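Local atomic coordinates of putative (Helicobacter pylori, PDB entry 4O8S), a protein that belongs to the nucleotidyltransferase superfamily and, being related to AbiEii-type toxins, probably transfers nucleotides to a substrate not yet identified. Residues H159-F164 and Q214-K219; I129-L134 and A169-D174; H74-K77 and G83-M86; L7-L12 and Q98-E103. All coordinates share one frame; numbering follows the deposited sequence.

Contact 1: H159-F164 and Q214-K219; sequences HYEEHF and QLIHKK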
loop_
_atom_site.group_PDB
_atom_site.type_symbol
_atom_site.label_atom_id
_atom_site.label_comp_id
_atom_site.label_asym_id
_atom_site.label_seq_id
_atom_site.Cartn_x
_atom_site.Cartn_y
_atom_site.Cartn_z
ATOM N N HIS A 159 -2.544 -2.591 14.074
ATOM C CA HIS A 159 -1.557 -3.665 14.127
ATOM C C HIS A 159 -0.111 -3.191 14.103
ATOM O O HIS A 159 0.810 -3.969 14.396
ATOM C CB HIS A 159 -1.788 -4.652 12.987
ATOM C CG HIS A 159 -3.147 -5.274 13.005
ATOM N ND1 HIS A 159 -3.489 -6.288 13.877
ATOM C CD2 HIS A 159 -4.257 -5.020 12.267
ATOM C CE1 HIS A 159 -4.746 -6.642 13.665
ATOM N NE2 HIS A 159 -5.235 -5.885 12.697
ATOM N N TYR A 160 0.108 -1.930 13.747
ATOM C CA TYR A 160 1.487 -1.452 13.670
ATOM C C TYR A 160 1.677 -0.129 14.389
ATOM O O TYR A 160 2.419 0.739 13.920
ATOM C CB TYR A 160 1.925 -1.330 12.209
ATOM C CG TYR A 160 2.069 -2.661 11.524
ATOM C CD1 TYR A 160 3.255 -3.377 11.607
ATOM C CD2 TYR A 160 1.020 -3.209 10.798
ATOM C CE1 TYR A 160 3.396 -4.606 10.981
ATOM C CE2 TYR A 160 1.153 -4.441 10.167
ATOM C CZ TYR A 160 2.343 -5.133 10.272
ATOM O OH TYR A 160 2.499 -6.357 9.649
ATOM N N GLU A 161 1.025 0.024 15.535
ATOM C CA GLU A 161 1.014 1.313 16.215
ATOM C C GLU A 161 2.411 1.788 16.626
ATOM O O GLU A 161 2.641 2.993 16.780
ATOM C CB GLU A 161 0.088 1.276 17.441
ATOM C CG GLU A 161 0.725 0.703 18.708
ATOM C CD GLU A 161 -0.033 1.130 19.977
ATOM O OE1 GLU A 161 -1.158 0.623 20.194
ATOM O OE2 GLU A 161 0.483 1.993 20.735
ATOM N N GLU A 162 3.340 0.855 16.806
ATOM C CA GLU A 162 4.682 1.224 17.255
ATOM C C GLU A 162 5.462 1.993 16.177
ATOM O O GLU A 162 6.508 2.583 16.454
ATOM C CB GLU A 162 5.457 -0.011 17.746
ATOM C CG GLU A 162 5.830 -1.042 16.653
ATOM C CD GLU A 162 4.662 -1.944 16.203
ATOM O OE1 GLU A 162 3.488 -1.668 16.568
ATOM O OE2 GLU A 162 4.927 -2.939 15.474
ATOM N N HIS A 163 4.935 2.013 14.953
ATOM C CA HIS A 163 5.627 2.688 13.859
ATOM C C HIS A 163 5.169 4.122 13.677
ATOM O O HIS A 163 5.694 4.846 12.831
ATOM C CB HIS A 163 5.446 1.916 12.561
ATOM C CG HIS A 163 6.110 0.573 12.563
ATOM N ND1 HIS A 163 7.410 0.385 12.138
ATOM C CD2 HIS A 163 5.656 -0.648 12.939
ATOM C CE1 HIS A 163 7.721 -0.898 12.239
ATOM N NE2 HIS A 163 6.675 -1.546 12.729
ATOM N N PHE A 164 4.181 4.546 14.455
ATOM C CA PHE A 164 3.779 5.941 14.393
ATOM C C PHE A 164 4.704 6.766 15.282
ATOM O O PHE A 164 5.015 6.356 16.400
ATOM C CB PHE A 164 2.340 6.107 14.873
ATOM C CG PHE A 164 1.320 5.594 13.906
ATOM C CD1 PHE A 164 1.082 4.229 13.783
ATOM C CD2 PHE A 164 0.594 6.479 13.122
ATOM C CE1 PHE A 164 0.144 3.738 12.879
ATOM C CE2 PHE A 164 -0.361 6.002 12.202
ATOM C CZ PHE A 164 -0.583 4.623 12.086
ATOM N N GLN A 214 -6.209 8.790 19.032
ATOM C CA GLN A 214 -6.102 9.546 20.271
ATOM C C GLN A 214 -5.126 8.871 21.207
ATOM O O GLN A 214 -4.222 9.518 21.744
ATOM C CB GLN A 214 -7.460 9.645 20.969
ATOM C CG GLN A 214 -8.474 10.513 20.261
ATOM C CD GLN A 214 -9.601 10.943 21.182
ATOM O OE1 GLN A 214 -9.704 10.474 22.324
ATOM N NE2 GLN A 214 -10.449 11.846 20.697
ATOM N N LEU A 215 -5.321 7.567 21.402
ATOM C CA LEU A 215 -4.498 6.782 22.319
ATOM C C LEU A 215 -3.037 6.808 21.926
ATOM O O LEU A 215 -2.161 7.054 22.765
ATOM C CB LEU A 215 -4.955 5.322 22.357
ATOM C CG LEU A 215 -5.865 4.894 23.510
ATOM C CD1 LEU A 215 -7.226 5.505 23.325
ATOM C CD2 LEU A 215 -5.966 3.376 23.597
ATOM N N ILE A 216 -2.782 6.519 20.649
ATOM C CA ILE A 216 -1.418 6.474 20.127
ATOM C C ILE A 216 -0.753 7.829 20.353
ATOM O O ILE A 216 0.351 7.909 20.886
ATOM C CB ILE A 216 -1.412 6.081 18.623
ATOM C CG1 ILE A 216 -1.912 4.638 18.470
ATOM C CG2 ILE A 216 -0.012 6.235 18.015
ATOM C CD1 ILE A 216 -2.355 4.253 17.056
ATOM N N HIS A 217 -1.442 8.896 19.975
ATOM C CA HIS A 217 -0.906 10.226 20.180
ATOM C C HIS A 217 -0.663 10.526 21.670
ATOM O O HIS A 217 0.325 11.163 22.029
ATOM C CB HIS A 217 -1.836 11.266 19.564
ATOM C CG HIS A 217 -1.311 12.663 19.665
ATOM N ND1 HIS A 217 -1.841 13.593 20.535
ATOM C CD2 HIS A 217 -0.293 13.282 19.022
ATOM C CE1 HIS A 217 -1.176 14.729 20.413
ATOM N NE2 HIS A 217 -0.230 14.568 19.505
ATOM N N LYS A 218 -1.556 10.042 22.528
ATOM C CA LYS A 218 -1.465 10.273 23.968
ATOM C C LYS A 218 -0.268 9.559 24.560
ATOM O O LYS A 218 0.514 10.155 25.307
ATOM C CB LYS A 218 -2.749 9.800 24.662
ATOM C CG LYS A 218 -2.764 9.952 26.187
ATOM C CD LYS A 218 -4.112 9.484 26.757
ATOM C CE LYS A 218 -4.176 9.594 28.284
ATOM N NZ LYS A 218 -5.480 9.105 28.850
ATOM N N LYS A 219 -0.135 8.276 24.247
ATOM C CA LYS A 219 1.018 7.508 24.691
ATOM C C LYS A 219 2.339 8.196 24.317
ATOM O O LYS A 219 3.247 8.300 25.152
ATOM C CB LYS A 219 0.992 6.095 24.107
ATOM C CG LYS A 219 2.257 5.306 24.414
ATOM C CD LYS A 219 2.376 4.028 23.574
ATOM C CE LYS A 219 1.443 2.923 24.069
ATOM N NZ LYS A 219 2.062 1.553 23.983
#
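In the helical half of this nucleotidyltransferase-superfamily protein, the 3-10 turn Glu161-His163, which links helices 147-159 and 166-176, packs on the long C-terminal helix 202-231, and Ile216 is the residue that fills the join. Its two branches divide the work. The longer one ends at CD1, 3.9 Å from CB of Glu161. The branch methyl CG2 sits 3.9 Å from CB of Phe164 and comes at the aromatic ring obliquely. With CG1 anti to the carbonyl carbon (chi1 -66°), the branches spread, one toward the turn at Glu161, the other toward Phe164 just after it. The Phe164 ring itself runs on inward, to Ile130 of helix 126-139 and Leu172 of helix 166-176, while Ala169 also touches Ile216.

Toward the outside, Glu161 and Lys219 cross at about a right angle. OE2 of Glu161 lies 3.6 Å from CE of Lys219 and equally 3.6 Å from its NZ, so the salt bridge is a long one. The lysine chain bends at its last two torsions, bringing NZ round to the carboxylate. The chemistry is therefore graded: buried Ile216 and Phe164, with CB of Glu161, supply the apolar hold, and the long ion pair on the more open side probably adds only a modest attraction.

Contact 2: I129-L134 and A169-D174; sequences IIDNKL and ASRLKD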
loop_
_atom_site.group_PDB
_atom_site.type_symbol
_atom_site.label_atom_id
_atom_site.label_comp_id
_atom_site.label_asym_id
_atom_site.label_seq_id
_atom_site.Cartn_x
_atom_site.Cartn_y
_atom_site.Cartn_z
ATOM N N ILE A 129 4.961 4.038 4.360
ATOM C CA ILE A 129 3.618 3.734 3.892
ATOM C C ILE A 129 2.567 4.591 4.612
ATOM O O ILE A 129 1.652 5.119 3.973
ATOM C CB ILE A 129 3.304 2.237 4.009
ATOM C CG1 ILE A 129 4.329 1.451 3.170
ATOM C CG2 ILE A 129 1.871 1.968 3.538
ATOM C CD1 ILE A 129 4.394 -0.052 3.468
ATOM N N ILE A 130 2.700 4.735 5.925
ATOM C CA ILE A 130 1.779 5.559 6.710
ATOM C C ILE A 130 1.805 7.003 6.198
ATOM O O ILE A 130 0.755 7.607 5.956
ATOM C CB ILE A 130 2.178 5.584 8.214
ATOM C CG1 ILE A 130 2.105 4.180 8.829
ATOM C CG2 ILE A 130 1.250 6.498 8.993
ATOM C CD1 ILE A 130 2.554 4.129 10.272
ATOM N N ASP A 131 3.013 7.546 6.066
ATOM C CA ASP A 131 3.240 8.931 5.629
ATOM C C ASP A 131 2.573 9.177 4.269
ATOM O O ASP A 131 1.834 10.154 4.090
ATOM C CB ASP A 131 4.753 9.180 5.568
ATOM C CG ASP A 131 5.122 10.643 5.315
ATOM O OD1 ASP A 131 4.353 11.562 5.682
ATOM O OD2 ASP A 131 6.218 10.866 4.754
ATOM N N ASN A 132 2.802 8.269 3.326
ATOM C CA ASN A 132 2.181 8.388 2.015
ATOM C C ASN A 132 0.665 8.208 2.025
ATOM O O ASN A 132 -0.032 8.797 1.201
ATOM C CB ASN A 132 2.816 7.412 1.029
ATOM C CG ASN A 132 4.271 7.750 0.742
ATOM O OD1 ASN A 132 4.733 8.845 1.064
ATOM N ND2 ASN A 132 4.997 6.810 0.138
ATOM N N LYS A 133 0.143 7.388 2.934
ATOM C CA LYS A 133 -1.310 7.232 3.031
ATOM C C LYS A 133 -1.950 8.524 3.538
ATOM O O LYS A 133 -2.976 8.968 3.027
ATOM C CB LYS A 133 -1.678 6.064 3.959
ATOM C CG LYS A 133 -1.754 4.721 3.264
ATOM C CD LYS A 133 -3.086 4.588 2.542
ATOM C CE LYS A 133 -3.100 3.364 1.647
ATOM N NZ LYS A 133 -4.452 3.169 1.020
ATOM N N LEU A 134 -1.333 9.136 4.533
ATOM C CA LEU A 134 -1.874 10.369 5.097
ATOM C C LEU A 134 -1.830 11.515 4.086
ATOM O O LEU A 134 -2.777 12.301 4.003
ATOM C CB LEU A 134 -1.140 10.742 6.380
ATOM C CG LEU A 134 -1.504 9.826 7.558
ATOM C CD1 LEU A 134 -0.530 9.994 8.709
ATOM C CD2 LEU A 134 -2.927 10.102 8.013
ATOM N N ALA A 169 1.160 10.376 14.194
ATOM C CA ALA A 169 0.027 10.229 15.104
ATOM C C ALA A 169 -0.820 11.489 15.120
ATOM O O ALA A 169 -2.060 11.422 15.092
ATOM C CB ALA A 169 0.500 9.901 16.514
ATOM N N SER A 170 -0.153 12.639 15.156
ATOM C CA SER A 170 -0.875 13.902 15.199
ATOM C C SER A 170 -1.725 14.075 13.949
ATOM O O SER A 170 -2.890 14.484 14.027
ATOM C CB SER A 170 0.085 15.082 15.364
ATOM O OG SER A 170 -0.637 16.303 15.347
ATOM N N ARG A 171 -1.147 13.744 12.798
ATOM C CA ARG A 171 -1.871 13.840 11.535
ATOM C C ARG A 171 -3.011 12.822 11.466
ATOM O O ARG A 171 -4.092 13.120 10.950
ATOM C CB ARG A 171 -0.910 13.651 10.353
ATOM C CG ARG A 171 0.213 14.704 10.285
ATOM C CD ARG A 171 1.396 14.223 9.434
ATOM N NE ARG A 171 1.038 14.060 8.022
ATOM C CZ ARG A 171 1.763 13.373 7.137
ATOM N NH1 ARG A 171 2.892 12.774 7.513
ATOM N NH2 ARG A 171 1.360 13.275 5.874
ATOM N N LEU A 172 -2.772 11.621 11.990
ATOM C CA LEU A 172 -3.788 10.571 11.965
ATOM C C LEU A 172 -4.976 10.990 12.821
ATOM O O LEU A 172 -6.127 10.800 12.421
ATOM C CB LEU A 172 -3.219 9.257 12.486
ATOM C CG LEU A 172 -4.188 8.072 12.500
ATOM C CD1 LEU A 172 -4.459 7.575 11.084
ATOM C CD2 LEU A 172 -3.641 6.954 13.377
ATOM N N LYS A 173 -4.676 11.569 13.986
ATOM C CA LYS A 173 -5.678 12.120 14.898
ATOM C C LYS A 173 -6.489 13.212 14.212
ATOM O O LYS A 173 -7.721 13.215 14.276
ATOM C CB LYS A 173 -4.994 12.671 16.157
ATOM C CG LYS A 173 -5.941 13.141 17.257
ATOM C CD LYS A 173 -5.169 13.579 18.504
ATOM C CE LYS A 173 -6.100 14.210 19.542
ATOM N NZ LYS A 173 -5.404 14.563 20.821
ATOM N N ASP A 174 -5.792 14.126 13.539
ATOM C CA ASP A 174 -6.429 15.211 12.804
ATOM C C ASP A 174 -7.379 14.650 11.741
ATOM O O ASP A 174 -8.515 15.106 11.594
ATOM C CB ASP A 174 -5.349 16.076 12.152
ATOM C CG ASP A 174 -5.780 17.523 11.955
ATOM O OD1 ASP A 174 -6.972 17.782 11.657
ATOM O OD2 ASP A 174 -4.905 18.409 12.089
#
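Helices 126-139 and 166-176 run in roughly the same direction here, their local axes 10.6 Å apart at closest and inclined by 35°, with Leu134 and Leu172 the nearest pair of backbones. They belong to the all-helical part of the protein, where helix 147-159 meets both leucines, Leu134 through Leu153 and Leu172 through Ala157, and helix 202-231 adds Leu209 and Ala213 against Leu172.

Between the two helices Leu134 reaches across with both methyls. CD1 lies 4.0 Å from CB of Arg171, at the root of the arginine, and CD2 is 4.1 Å from CA of Leu172. Meanwhile CB of Leu134 sits under one face of the Arg171 guanidinium, 3.6 Å from NH2, so the flat group rests on aliphatic carbon while Asp131 meets its edge. The arginine bends at chi3 (66°), which folds the guanidinium back over the leucine. Asp139, further along helix 126-139, pairs with NE of Arg171 and gives the charge a second carboxylate. Asp131 takes the other end: its OD1 is met nearly head-on by NH1 of Arg171 at 2.6 Å, in the guanidinium plane, with the carboxylate turned 87° to that plane.

Contact 3: H74-K77 and G83-M86; sequences HIKK and GRYM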
loop_
_atom_site.group_PDB
_atom_site.type_symbol
_atom_site.label_atom_id
_atom_site.label_comp_id
_atom_site.label_asym_id
_atom_site.label_seq_id
_atom_site.Cartn_x
_atom_site.Cartn_y
_atom_site.Cartn_z
ATOM N N HIS A 74 1.682 -3.385 -22.296
ATOM C CA HIS A 74 1.507 -2.043 -22.853
ATOM C C HIS A 74 2.177 -0.963 -21.981
ATOM O O HIS A 74 1.869 -0.824 -20.785
ATOM C CB HIS A 74 0.013 -1.732 -23.056
ATOM C CG HIS A 74 -0.248 -0.360 -23.603
ATOM N ND1 HIS A 74 0.119 0.018 -24.880
ATOM C CD2 HIS A 74 -0.830 0.729 -23.043
ATOM C CE1 HIS A 74 -0.224 1.278 -25.080
ATOM N NE2 HIS A 74 -0.798 1.734 -23.980
ATOM N N ILE A 75 3.096 -0.201 -22.579
ATOM C CA ILE A 75 3.802 0.872 -21.865
ATOM C C ILE A 75 3.008 2.156 -22.015
ATOM O O ILE A 75 3.045 2.794 -23.090
ATOM C CB ILE A 75 5.194 1.114 -22.475
ATOM C CG1 ILE A 75 5.975 -0.201 -22.569
ATOM C CG2 ILE A 75 5.970 2.196 -21.687
ATOM C CD1 ILE A 75 7.316 -0.056 -23.266
ATOM N N LYS A 76 2.268 2.534 -20.976
ATOM C CA LYS A 76 1.450 3.742 -21.044
ATOM C C LYS A 76 2.350 4.940 -20.934
ATOM O O LYS A 76 2.118 5.979 -21.570
ATOM C CB LYS A 76 0.416 3.790 -19.920
ATOM C CG LYS A 76 -0.804 2.917 -20.171
ATOM C CD LYS A 76 -1.909 3.182 -19.137
ATOM C CE LYS A 76 -2.543 4.555 -19.245
ATOM N NZ LYS A 76 -3.461 4.579 -20.421
ATOM N N LYS A 77 3.397 4.780 -20.137
ATOM C CA LYS A 77 4.278 5.892 -19.859
ATOM C C LYS A 77 5.644 5.396 -19.389
ATOM O O LYS A 77 5.748 4.554 -18.490
ATOM C CB LYS A 77 3.622 6.791 -18.805
ATOM C CG LYS A 77 4.277 8.143 -18.625
ATOM C CD LYS A 77 3.250 9.175 -18.155
ATOM C CE LYS A 77 3.769 10.595 -18.336
ATOM N NZ LYS A 77 2.813 11.615 -17.808
ATOM N N GLY A 83 7.005 5.523 -14.592
ATOM C CA GLY A 83 6.819 4.345 -15.422
ATOM C C GLY A 83 5.419 3.808 -15.175
ATOM O O GLY A 83 4.984 3.702 -14.022
ATOM N N ARG A 84 4.690 3.506 -16.243
ATOM C CA ARG A 84 3.339 2.992 -16.112
ATOM C C ARG A 84 3.075 1.944 -17.167
ATOM O O ARG A 84 3.109 2.227 -18.381
ATOM C CB ARG A 84 2.311 4.123 -16.182
ATOM C CG ARG A 84 0.873 3.665 -16.013
ATOM C CD ARG A 84 -0.055 4.860 -15.756
ATOM N NE ARG A 84 0.365 5.653 -14.600
ATOM C CZ ARG A 84 0.645 6.953 -14.636
ATOM N NH1 ARG A 84 0.546 7.615 -15.780
ATOM N NH2 ARG A 84 1.018 7.596 -13.527
ATOM N N TYR A 85 2.820 0.720 -16.704
ATOM C CA TYR A 85 2.677 -0.408 -17.599
ATOM C C TYR A 85 1.389 -1.170 -17.318
ATOM O O TYR A 85 0.944 -1.251 -16.164
ATOM C CB TYR A 85 3.863 -1.361 -17.444
ATOM C CG TYR A 85 5.228 -0.729 -17.565
ATOM C CD1 TYR A 85 5.776 -0.005 -16.506
ATOM C CD2 TYR A 85 5.995 -0.888 -18.719
ATOM C CE1 TYR A 85 7.030 0.570 -16.600
ATOM C CE2 TYR A 85 7.269 -0.313 -18.817
ATOM C CZ TYR A 85 7.768 0.417 -17.754
ATOM O OH TYR A 85 9.021 0.995 -17.819
HETATM N N MSE A 86 0.788 -1.713 -18.375
HETATM C CA MSE A 86 -0.369 -2.593 -18.254
HETATM C C MSE A 86 0.066 -3.986 -18.679
HETATM O O MSE A 86 0.306 -4.247 -19.862
HETATM C CB MSE A 86 -1.518 -2.083 -19.115
HETATM C CG MSE A 86 -1.837 -0.619 -18.822
HETATM SE SE MSE A 86 -2.465 -0.478 -16.961
HETATM C CE MSE A 86 -1.930 1.347 -16.452
#
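Ile75 and Tyr85 lie side by side on one face of an antiparallel strand pair, pointing the same way, with CG1 of the isoleucine 3.9 Å from CD2 of the tyrosine ring and set obliquely to it. Leu57 and Leu56 of helix 56-63 touch Ile75 and Tyr85 respectively, so this face is the one turned to that helix. On the other face the chains cross instead of running together. The aliphatic part of Lys76 passes obliquely over selenomethionine Met86, CG of the lysine 3.9 Å from CG of Met86. Lys77 has an extended chain and crosses Arg84, with CD of Lys77 3.9 Å from NH1 of Arg84. Arg84 turns at chi3 (-56°), and its NE makes a salt bridge with Glu103 on the next strand.

These crossings accompany a classic beta bulge: Lys76 and Lys77 both stand opposite Arg84. O of Arg84 accepts from two amides, Lys76 N at 2.7 Å and Lys77 N at 3.1 Å; the second lies in the carbonyl plane on a lone pair, the first is tilted out of it. On the other side of Ile75-Tyr85 from the bulge, His74 and Met86 form a hydrogen-bonded pair, with Met86 N donating to His74 O at 2.8 Å.

One carbonyl thus anchors two successive amides where the chain turns its corner. The cationic ends of Lys77 and Arg84 stay 5.0 Å apart (NZ to NH1), and Glu103 probably offsets part of that like charge.

Contact 4: L7-L12 and Q98-E103; sequences LNHEKL and QTLKLE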
loop_
_atom_site.group_PDB
_atom_site.type_symbol
_atom_site.label_atom_id
_atom_site.label_comp_id
_atom_site.label_asym_id
_atom_site.label_seq_id
_atom_site.Cartn_x
_atom_site.Cartn_y
_atom_site.Cartn_z
ATOM N N LEU A 7 -6.264 -15.607 -6.867
ATOM C CA LEU A 7 -5.105 -16.456 -6.565
ATOM C C LEU A 7 -4.049 -16.418 -7.668
ATOM O O LEU A 7 -2.848 -16.366 -7.393
ATOM C CB LEU A 7 -5.533 -17.913 -6.340
ATOM C CG LEU A 7 -6.246 -18.317 -5.042
ATOM C CD1 LEU A 7 -6.380 -19.841 -4.974
ATOM C CD2 LEU A 7 -5.518 -17.787 -3.807
ATOM N N ASN A 8 -4.483 -16.480 -8.921
ATOM C CA ASN A 8 -3.518 -16.406 -10.008
ATOM C C ASN A 8 -2.909 -15.009 -10.101
ATOM O O ASN A 8 -1.717 -14.865 -10.375
ATOM C CB ASN A 8 -4.149 -16.855 -11.322
ATOM C CG ASN A 8 -4.280 -18.363 -11.397
ATOM O OD1 ASN A 8 -3.349 -19.088 -11.041
ATOM N ND2 ASN A 8 -5.442 -18.844 -11.822
ATOM N N HIS A 9 -3.721 -13.991 -9.829
ATOM C CA HIS A 9 -3.238 -12.615 -9.785
ATOM C C HIS A 9 -2.139 -12.446 -8.728
ATOM O O HIS A 9 -1.068 -11.893 -9.010
ATOM C CB HIS A 9 -4.395 -11.661 -9.497
ATOM C CG HIS A 9 -4.074 -10.220 -9.762
ATOM N ND1 HIS A 9 -3.897 -9.722 -11.039
ATOM C CD2 HIS A 9 -3.920 -9.168 -8.923
ATOM C CE1 HIS A 9 -3.640 -8.428 -10.970
ATOM N NE2 HIS A 9 -3.647 -8.063 -9.699
ATOM N N GLU A 10 -2.399 -12.920 -7.511
ATOM C CA GLU A 10 -1.393 -12.840 -6.446
ATOM C C GLU A 10 -0.115 -13.572 -6.831
ATOM O O GLU A 10 0.996 -13.112 -6.552
ATOM C CB GLU A 10 -1.936 -13.409 -5.126
ATOM C CG GLU A 10 -0.900 -13.329 -3.987
ATOM C CD GLU A 10 -1.438 -13.691 -2.602
ATOM O OE1 GLU A 10 -2.668 -13.867 -2.438
ATOM O OE2 GLU A 10 -0.610 -13.782 -1.663
ATOM N N LYS A 11 -0.268 -14.724 -7.470
ATOM C CA LYS A 11 0.887 -15.520 -7.876
ATOM C C LYS A 11 1.757 -14.765 -8.883
ATOM O O LYS A 11 2.992 -14.797 -8.806
ATOM C CB LYS A 11 0.407 -16.838 -8.475
ATOM C CG LYS A 11 1.505 -17.712 -9.063
ATOM C CD LYS A 11 0.853 -18.894 -9.789
ATOM C CE LYS A 11 1.859 -19.951 -10.223
ATOM N NZ LYS A 11 1.182 -21.079 -10.949
ATOM N N LEU A 12 1.117 -14.073 -9.824
ATOM C CA LEU A 12 1.875 -13.286 -10.788
ATOM C C LEU A 12 2.539 -12.112 -10.105
ATOM O O LEU A 12 3.704 -11.837 -10.356
ATOM C CB LEU A 12 0.978 -12.793 -11.923
ATOM C CG LEU A 12 1.565 -11.762 -12.893
ATOM C CD1 LEU A 12 2.752 -12.299 -13.678
ATOM C CD2 LEU A 12 0.460 -11.297 -13.842
ATOM N N GLN A 98 -6.730 -10.687 -18.234
ATOM C CA GLN A 98 -6.731 -9.889 -17.019
ATOM C C GLN A 98 -5.654 -8.834 -17.157
ATOM O O GLN A 98 -4.751 -8.959 -17.996
ATOM C CB GLN A 98 -6.413 -10.764 -15.804
ATOM C CG GLN A 98 -7.339 -11.970 -15.618
ATOM C CD GLN A 98 -8.804 -11.585 -15.642
ATOM O OE1 GLN A 98 -9.574 -12.092 -16.459
ATOM N NE2 GLN A 98 -9.200 -10.687 -14.746
ATOM N N THR A 99 -5.740 -7.802 -16.325
ATOM C CA THR A 99 -4.750 -6.738 -16.346
ATOM C C THR A 99 -4.085 -6.568 -14.975
ATOM O O THR A 99 -4.774 -6.480 -13.950
ATOM C CB THR A 99 -5.387 -5.397 -16.777
ATOM O OG1 THR A 99 -5.910 -5.521 -18.113
ATOM C CG2 THR A 99 -4.349 -4.264 -16.737
ATOM N N LEU A 100 -2.752 -6.536 -14.971
ATOM C CA LEU A 100 -1.981 -6.106 -13.809
ATOM C C LEU A 100 -1.371 -4.740 -14.093
ATOM O O LEU A 100 -0.568 -4.590 -15.024
ATOM C CB LEU A 100 -0.864 -7.104 -13.478
ATOM C CG LEU A 100 0.133 -6.640 -12.405
ATOM C CD1 LEU A 100 -0.604 -6.340 -11.118
ATOM C CD2 LEU A 100 1.193 -7.700 -12.154
ATOM N N LYS A 101 -1.755 -3.739 -13.308
ATOM C CA LYS A 101 -1.169 -2.412 -13.441
ATOM C C LYS A 101 0.128 -2.321 -12.645
ATOM O O LYS A 101 0.174 -2.683 -11.461
ATOM C CB LYS A 101 -2.146 -1.313 -12.993
ATOM C CG LYS A 101 -1.494 0.087 -13.003
ATOM C CD LYS A 101 -2.514 1.234 -13.043
ATOM C CE LYS A 101 -3.315 1.375 -11.755
ATOM N NZ LYS A 101 -4.175 2.605 -11.786
ATOM N N LEU A 102 1.190 -1.851 -13.295
ATOM C CA LEU A 102 2.491 -1.724 -12.635
ATOM C C LEU A 102 2.981 -0.303 -12.833
ATOM O O LEU A 102 3.152 0.156 -13.965
ATOM C CB LEU A 102 3.490 -2.726 -13.220
ATOM C CG LEU A 102 4.776 -3.050 -12.462
ATOM C CD1 LEU A 102 5.351 -4.344 -12.997
ATOM C CD2 LEU A 102 5.809 -1.935 -12.604
ATOM N N GLU A 103 3.197 0.401 -11.729
ATOM C CA GLU A 103 3.666 1.776 -11.785
ATOM C C GLU A 103 4.976 1.979 -11.047
ATOM O O GLU A 103 5.221 1.374 -9.989
ATOM C CB GLU A 103 2.619 2.713 -11.202
ATOM C CG GLU A 103 1.380 2.879 -12.065
ATOM C CD GLU A 103 0.757 4.249 -11.864
ATOM O OE1 GLU A 103 1.523 5.219 -11.596
ATOM O OE2 GLU A 103 -0.488 4.352 -11.962
#
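His9 carries CG anti to its backbone nitrogen (chi1 -166°), which swings the imidazole from the flank of its helix across to the strand, and Leu100 has the same first torsion (chi1 171°), presenting its two methyls to the helix. They meet with the ring's CE1 3.7 Å from CD1 of Leu100, an oblique approach in which NE2 of His9 is scarcely farther, 3.8 Å from the same methyl. CE1 also lies 3.7 Å from the backbone O of Thr99, again obliquely. The second methyl of Leu100 is taken by the next turn of the helix: CD2 of Leu100 is 4.0 Å from CD2 of Leu12, the two leucines crossing at a slant.

This is a helix laid on a sheet: helix 4-19 packs on one face of the mixed sheet, at strand 98-106, which lies between strands 46-50 and 82-91. The local axes of helix and strand are 10.2 Å apart and inclined by 36°. Leu100 is enclosed further by Met13 and Ile16 of the same helix and by Leu46 of the neighbouring strand.

Both nitrogens of the buried imidazole have polar partners beyond these two segments. ND1 of His9 is hydrogen-bonded to the hydroxyl of Tyr89, on strand 82-91, and NE2 to the backbone O of Glu44, two bonds that probably fix the rotation of the ring.

The four contacts fall into two pairs on opposite sides of the chain's centre. Contacts 3 and 4 share the mixed sheet, their centres about 14 Å apart: strands 82-91 and 98-106 are neighbours in it, joined by backbone hydrogen bonding between Tyr85 and Leu102. Along the chain, contact 3 nests within the loop that contact 4 closes. Contacts 1 and 2 follow, their centres about 11 Å apart and their segments alternating in sequence; they touch, so that helices 126-139, 166-176 and 202-231 form one bundle. Contacts 1 and 3 are about 38 Å apart between centres. Along the chain the sheet-containing half precedes the helical half.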